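Local coordinates for vanadium-dependent bromoperoxidase (Corallina officinalis, PDB 1QHB), which uses hydrogen peroxide to oxidise bromide at a vanadate centre and so halogenates organic substrates, working as a calcium-stabilised homododecamer, at residues A[210-215]-A[555-560]; A[226-231]-A[587-592]. All coordinates share one frame; numbering follows the deposited sequence.

In the fold
Both contacts fasten early parts of the chain to its C-terminal part, and their centres lie 12 Å apart. Along the sequence 210-215 comes first, then 226-231, then 555-560 and finally 587-592, so the two pairings interleave. Contact 1 sets helix 208-213 against helix 553-574; contact 2 brings the loop after helix 208-213 against the turn between strands 585-587 and 593-595. They touch directly: F557 of contact 1 packs on I227, and L560 packs on L228 and F589. Helix 553-574 is thus common ground, bordered by helices 484-499 and 530-548. Its 555-560 part also carries D555, which hydrogen-bonds H551 of the vanadate site.

Contact 1. Residues A[210-215]-A[555-560]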
loop_
_atom_site.group_PDB
_atom_site.type_symbol
_atom_site.label_atom_id
_atom_site.label_comp_id
_atom_site.label_asym_id
_atom_site.label_seq_id
_atom_site.Cartn_x
_atom_site.Cartn_y
_atom_site.Cartn_z
ATOM N N GLU A 210 -11.462 43.202 -12.187
ATOM C CA GLU A 210 -12.116 44.442 -12.526
ATOM C C GLU A 210 -11.470 45.122 -13.715
ATOM O O GLU A 210 -12.189 45.665 -14.533
ATOM C CB GLU A 210 -11.969 45.459 -11.386
ATOM C CG GLU A 210 -13.172 45.511 -10.481
ATOM C CD GLU A 210 -13.175 46.684 -9.512
ATOM O OE1 GLU A 210 -12.614 47.763 -9.765
ATOM O OE2 GLU A 210 -13.811 46.447 -8.471
ATOM N N ILE A 211 -10.137 45.115 -13.742
ATOM C CA ILE A 211 -9.414 45.751 -14.841
ATOM C C ILE A 211 -9.791 45.010 -16.092
ATOM O O ILE A 211 -10.078 45.615 -17.117
ATOM C CB ILE A 211 -7.893 45.769 -14.605
ATOM C CG1 ILE A 211 -7.561 46.721 -13.452
ATOM C CG2 ILE A 211 -7.118 46.134 -15.864
ATOM C CD1 ILE A 211 -6.212 46.444 -12.804
ATOM N N ARG A 212 -9.840 43.678 -16.058
ATOM C CA ARG A 212 -10.166 42.939 -17.282
ATOM C C ARG A 212 -11.585 43.192 -17.770
ATOM O O ARG A 212 -11.821 43.177 -18.982
ATOM C CB ARG A 212 -9.890 41.450 -17.025
ATOM C CG ARG A 212 -9.920 40.665 -18.332
ATOM C CD ARG A 212 -9.747 39.166 -18.143
ATOM N NE ARG A 212 -10.041 38.497 -19.419
ATOM C CZ ARG A 212 -9.919 37.207 -19.706
ATOM N NH1 ARG A 212 -9.467 36.316 -18.824
ATOM N NH2 ARG A 212 -10.258 36.794 -20.931
ATOM N N ARG A 213 -12.583 43.416 -16.924
ATOM C CA ARG A 213 -13.928 43.629 -17.483
ATOM C C ARG A 213 -14.346 45.100 -17.561
ATOM O O ARG A 213 -15.493 45.354 -17.931
ATOM C CB ARG A 213 -14.976 42.831 -16.677
ATOM C CG ARG A 213 -15.127 43.285 -15.245
ATOM C CD ARG A 213 -16.146 42.389 -14.488
ATOM N NE ARG A 213 -16.301 43.031 -13.174
ATOM C CZ ARG A 213 -15.795 42.525 -12.061
ATOM N NH1 ARG A 213 -15.153 41.358 -12.072
ATOM N NH2 ARG A 213 -15.942 43.176 -10.921
ATOM N N ARG A 214 -13.451 46.034 -17.240
ATOM C CA ARG A 214 -13.844 47.442 -17.282
ATOM C C ARG A 214 -13.984 47.942 -18.711
ATOM O O ARG A 214 -13.145 47.600 -19.526
ATOM C CB ARG A 214 -12.858 48.323 -16.520
ATOM C CG ARG A 214 -13.431 49.758 -16.430
ATOM C CD ARG A 214 -12.871 50.386 -15.167
ATOM N NE ARG A 214 -13.313 51.759 -15.034
ATOM C CZ ARG A 214 -13.208 52.420 -13.891
ATOM N NH1 ARG A 214 -12.683 51.778 -12.853
ATOM N NH2 ARG A 214 -13.622 53.672 -13.852
ATOM N N ARG A 215 -15.043 48.698 -19.019
ATOM C CA ARG A 215 -15.244 49.103 -20.401
ATOM C C ARG A 215 -14.905 50.573 -20.582
ATOM O O ARG A 215 -15.081 51.350 -19.663
ATOM C CB ARG A 215 -16.665 48.819 -20.905
ATOM C CG ARG A 215 -16.986 47.345 -20.963
ATOM C CD ARG A 215 -18.430 47.098 -21.269
ATOM N NE ARG A 215 -19.310 47.142 -20.117
ATOM C CZ ARG A 215 -20.643 47.201 -20.278
ATOM N NH1 ARG A 215 -21.131 47.211 -21.509
ATOM N NH2 ARG A 215 -21.421 47.243 -19.208
ATOM N N ASP A 555 -22.066 39.489 -14.450
ATOM C CA ASP A 555 -22.545 38.154 -14.322
ATOM C C ASP A 555 -22.184 37.348 -15.586
ATOM O O ASP A 555 -21.825 36.158 -15.531
ATOM C CB ASP A 555 -24.098 38.101 -14.296
ATOM C CG ASP A 555 -24.754 38.720 -13.078
ATOM O OD1 ASP A 555 -24.104 38.981 -12.016
ATOM O OD2 ASP A 555 -26.020 38.856 -13.194
ATOM N N GLN A 556 -22.426 37.970 -16.738
ATOM C CA GLN A 556 -22.203 37.323 -18.030
ATOM C C GLN A 556 -20.726 37.105 -18.334
ATOM O O GLN A 556 -20.255 35.987 -18.622
ATOM C CB GLN A 556 -22.887 38.137 -19.159
ATOM C CG GLN A 556 -24.369 38.364 -18.935
ATOM C CD GLN A 556 -25.119 37.237 -18.285
ATOM O OE1 GLN A 556 -25.018 36.963 -17.101
ATOM N NE2 GLN A 556 -25.931 36.467 -18.968
ATOM N N PHE A 557 -19.982 38.200 -18.296
ATOM C CA PHE A 557 -18.543 38.084 -18.621
ATOM C C PHE A 557 -17.844 37.095 -17.692
ATOM O O PHE A 557 -17.135 36.198 -18.118
ATOM C CB PHE A 557 -17.861 39.432 -18.666
ATOM C CG PHE A 557 -16.384 39.339 -18.997
ATOM C CD1 PHE A 557 -15.984 39.094 -20.281
ATOM C CD2 PHE A 557 -15.433 39.522 -18.015
ATOM C CE1 PHE A 557 -14.640 39.023 -20.593
ATOM C CE2 PHE A 557 -14.086 39.441 -18.327
ATOM C CZ PHE A 557 -13.672 39.185 -19.636
ATOM N N GLU A 558 -18.057 37.195 -16.382
ATOM C CA GLU A 558 -17.377 36.240 -15.490
ATOM C C GLU A 558 -17.812 34.798 -15.708
ATOM O O GLU A 558 -16.971 33.901 -15.508
ATOM C CB GLU A 558 -17.555 36.654 -14.024
ATOM C CG GLU A 558 -16.915 38.013 -13.730
ATOM C CD GLU A 558 -15.407 38.034 -13.978
ATOM O OE1 GLU A 558 -14.747 36.998 -14.143
ATOM O OE2 GLU A 558 -14.813 39.132 -14.005
ATOM N N SER A 559 -19.066 34.547 -16.060
ATOM C CA SER A 559 -19.554 33.203 -16.272
ATOM C C SER A 559 -18.991 32.640 -17.588
ATOM O O SER A 559 -18.786 31.438 -17.705
ATOM C CB SER A 559 -21.062 33.170 -16.334
ATOM O OG SER A 559 -21.731 33.567 -15.177
ATOM N N LEU A 560 -18.792 33.491 -18.599
ATOM C CA LEU A 560 -18.190 33.013 -19.841
ATOM C C LEU A 560 -16.783 32.479 -19.504
ATOM O O LEU A 560 -16.484 31.378 -19.950
ATOM C CB LEU A 560 -18.098 34.160 -20.879
ATOM C CG LEU A 560 -19.502 34.513 -21.442
ATOM C CD1 LEU A 560 -19.490 35.879 -22.098
ATOM C CD2 LEU A 560 -19.890 33.437 -22.429
#
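F557 and R213 bury the most surface here, and they meet through carbon: CB of R213 lies 3.6 Å from CD2 of the F557 ring, with CE2 slightly farther off. CG of F557 stands anti to the backbone N (chi1 180°), which sends the ring across to helix 208-213. Its far corner meets a second arginine: NE of R212 is 3.7 Å from F557 CZ, in the ring plane at the edge, with guanidinium and ring planes 77° apart. That is van der Waals contact at the ring edge, not a cation-pi stack.

Beyond CB, the R213 chain runs extended to its guanidinium, where NH1 donates to E558 OE2 at 3.0 Å in a salt bridge with an N-H...O angle of 153°. The carboxylate oxygen sits at the edge of the guanidinium, close to its plane, but NH1 approaches from above the carboxylate plane, the two planes being nearly perpendicular. E558 bends at chi2 to bring OE2 there. R213 NE forms a salt bridge with E154, so two carboxylates share this buried cation. A methionine in place of R213 would probably leave the buried carboxylate of E558, and that of E154, without their shared positive partner.

On the other side of helix 553-574, Q556, S559 and L560 pack on helix 484-499, and Q556 and L560 also reach helix 530-548. The contact therefore lays short helix 208-213 against the side of helix 553-574 turned away from helices 484-499 and 530-548, and I211 there touches G205 of a second subunit.

Contact 2. Residues A[226-231]-A[587-592]; sequences GILPGS and PKFDGT
L228 lays both methyl groups on the same face of the F589 ring, along its CG-CD1-CE1 side, in a contact made by two loops with neither helix nor strand in the touching residues. CD2 is 4.2 Å from the ring centroid and 27° off the normal, a CH-pi contact. CD1 of L228 lies over the same face near CE1 of F589, at 3.9 Å. In both residues CG stands anti to the carbonyl carbon, with chi1 of L228 at -64°, and from there the two side chains meet at a slant.

P229 follows with a contact to the backbone: its CD is 3.4 Å from the carbonyl O of F589, and its CG is equally near. The CD-CG edge of the proline thus rests on the carbonyl of F589, the second residue of the turn that carries the phenylalanine.

That turn is a type I beta turn from K588 to G591, closed by G591 N donating to K588 O at 3.1 Å. D590 stiffens the following step: its OD1 takes the backbone N of T592, an Asx turn, and also T592 OG1 at 2.6 Å, both from the same face of the carboxylate plane. G591 has backbone angles that call for glycine. In the opposite loop, S231 N bonds back to L228 O.

Around the pair, F589 packs on V493 and K497 of helix 484-499, and both L228 and F589 touch N535 of helix 530-548. D539 of that helix receives bonds from L228 N and S231 OG, while E564 of helix 553-574 takes F589 N. Between the loops, then, the side chains meet through apolar and CH-pi contact, with the proline CH groups against a carbonyl oxygen and no hydrogen bond shared; polar bonds fix each loop separately in its own form and to the neighbouring helices.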
loop_
_atom_site.group_PDB
_atom_site.type_symbol
_atom_site.label_atom_id
_atom_site.label_comp_id
_atom_site.label_asym_id
_atom_site.label_seq_id
_atom_site.Cartn_x
_atom_site.Cartn_y
_atom_site.Cartn_z
ATOM N N GLY A 226 -20.945 42.811 -26.151
ATOM C CA GLY A 226 -20.092 42.164 -25.147
ATOM C C GLY A 226 -18.657 42.535 -25.582
ATOM O O GLY A 226 -18.507 43.325 -26.527
ATOM N N ILE A 227 -17.659 41.967 -24.933
ATOM C CA ILE A 227 -16.273 42.267 -25.229
ATOM C C ILE A 227 -15.444 41.048 -25.601
ATOM O O ILE A 227 -14.215 41.115 -25.535
ATOM C CB ILE A 227 -15.585 42.938 -23.993
ATOM C CG1 ILE A 227 -15.694 42.027 -22.758
ATOM C CG2 ILE A 227 -16.201 44.296 -23.769
ATOM C CD1 ILE A 227 -15.095 42.621 -21.489
ATOM N N LEU A 228 -16.025 39.905 -25.917
ATOM C CA LEU A 228 -15.258 38.761 -26.368
ATOM C C LEU A 228 -14.688 39.170 -27.730
ATOM O O LEU A 228 -15.334 39.915 -28.416
ATOM C CB LEU A 228 -16.130 37.496 -26.578
ATOM C CG LEU A 228 -16.736 37.032 -25.250
ATOM C CD1 LEU A 228 -17.553 35.781 -25.393
ATOM C CD2 LEU A 228 -15.623 36.837 -24.213
ATOM N N PRO A 229 -13.500 38.717 -28.062
ATOM C CA PRO A 229 -12.883 39.036 -29.321
ATOM C C PRO A 229 -13.805 38.586 -30.450
ATOM O O PRO A 229 -14.164 37.399 -30.469
ATOM C CB PRO A 229 -11.556 38.269 -29.355
ATOM C CG PRO A 229 -11.340 37.869 -27.950
ATOM C CD PRO A 229 -12.639 37.861 -27.191
ATOM N N GLY A 230 -14.134 39.528 -31.325
ATOM C CA GLY A 230 -15.003 39.133 -32.461
ATOM C C GLY A 230 -16.376 39.788 -32.305
ATOM O O GLY A 230 -17.000 40.112 -33.335
ATOM N N SER A 231 -16.850 40.002 -31.081
ATOM C CA SER A 231 -18.132 40.624 -30.855
ATOM C C SER A 231 -18.278 42.058 -31.348
ATOM O O SER A 231 -19.398 42.471 -31.692
ATOM C CB SER A 231 -18.498 40.650 -29.346
ATOM O OG SER A 231 -18.823 39.309 -29.002
ATOM N N PRO A 587 -8.306 28.553 -29.376
ATOM C CA PRO A 587 -8.138 29.991 -29.191
ATOM C C PRO A 587 -8.979 30.395 -27.999
ATOM O O PRO A 587 -10.214 30.393 -28.120
ATOM C CB PRO A 587 -8.641 30.621 -30.476
ATOM C CG PRO A 587 -9.301 29.575 -31.278
ATOM C CD PRO A 587 -9.081 28.245 -30.604
ATOM N N LYS A 588 -8.380 30.816 -26.888
ATOM C CA LYS A 588 -9.170 31.186 -25.719
ATOM C C LYS A 588 -9.796 32.563 -25.829
ATOM O O LYS A 588 -9.439 33.371 -26.691
ATOM C CB LYS A 588 -8.302 31.095 -24.461
ATOM C CG LYS A 588 -7.780 29.662 -24.219
ATOM C CD LYS A 588 -6.754 29.632 -23.099
ATOM C CE LYS A 588 -7.339 30.199 -21.792
ATOM N NZ LYS A 588 -6.268 30.410 -20.795
ATOM N N PHE A 589 -10.708 32.924 -24.906
ATOM C CA PHE A 589 -11.275 34.261 -24.895
ATOM C C PHE A 589 -10.220 35.339 -24.630
ATOM O O PHE A 589 -10.462 36.507 -24.923
ATOM C CB PHE A 589 -12.365 34.398 -23.839
ATOM C CG PHE A 589 -13.586 33.536 -24.097
ATOM C CD1 PHE A 589 -14.150 33.449 -25.332
ATOM C CD2 PHE A 589 -14.154 32.825 -23.060
ATOM C CE1 PHE A 589 -15.254 32.652 -25.574
ATOM C CE2 PHE A 589 -15.252 32.036 -23.278
ATOM C CZ PHE A 589 -15.818 31.946 -24.546
ATOM N N ASP A 590 -9.054 35.052 -24.047
ATOM C CA ASP A 590 -8.066 36.074 -23.745
ATOM C C ASP A 590 -7.124 36.268 -24.924
ATOM O O ASP A 590 -6.161 37.003 -24.767
ATOM C CB ASP A 590 -7.195 35.754 -22.527
ATOM C CG ASP A 590 -6.399 34.479 -22.634
ATOM O OD1 ASP A 590 -6.256 33.830 -23.707
ATOM O OD2 ASP A 590 -5.888 34.062 -21.585
ATOM N N GLY A 591 -7.287 35.558 -26.030
ATOM C CA GLY A 591 -6.448 35.834 -27.179
ATOM C C GLY A 591 -5.254 34.916 -27.302
ATOM O O GLY A 591 -4.537 35.014 -28.305
ATOM N N THR A 592 -5.067 34.022 -26.339
ATOM C CA THR A 592 -3.958 33.101 -26.442
ATOM C C THR A 592 -4.495 31.748 -26.852
ATOM O O THR A 592 -5.701 31.511 -26.837
ATOM C CB THR A 592 -3.230 32.993 -25.085
ATOM O OG1 THR A 592 -4.128 32.377 -24.151
ATOM C CG2 THR A 592 -2.835 34.362 -24.556
#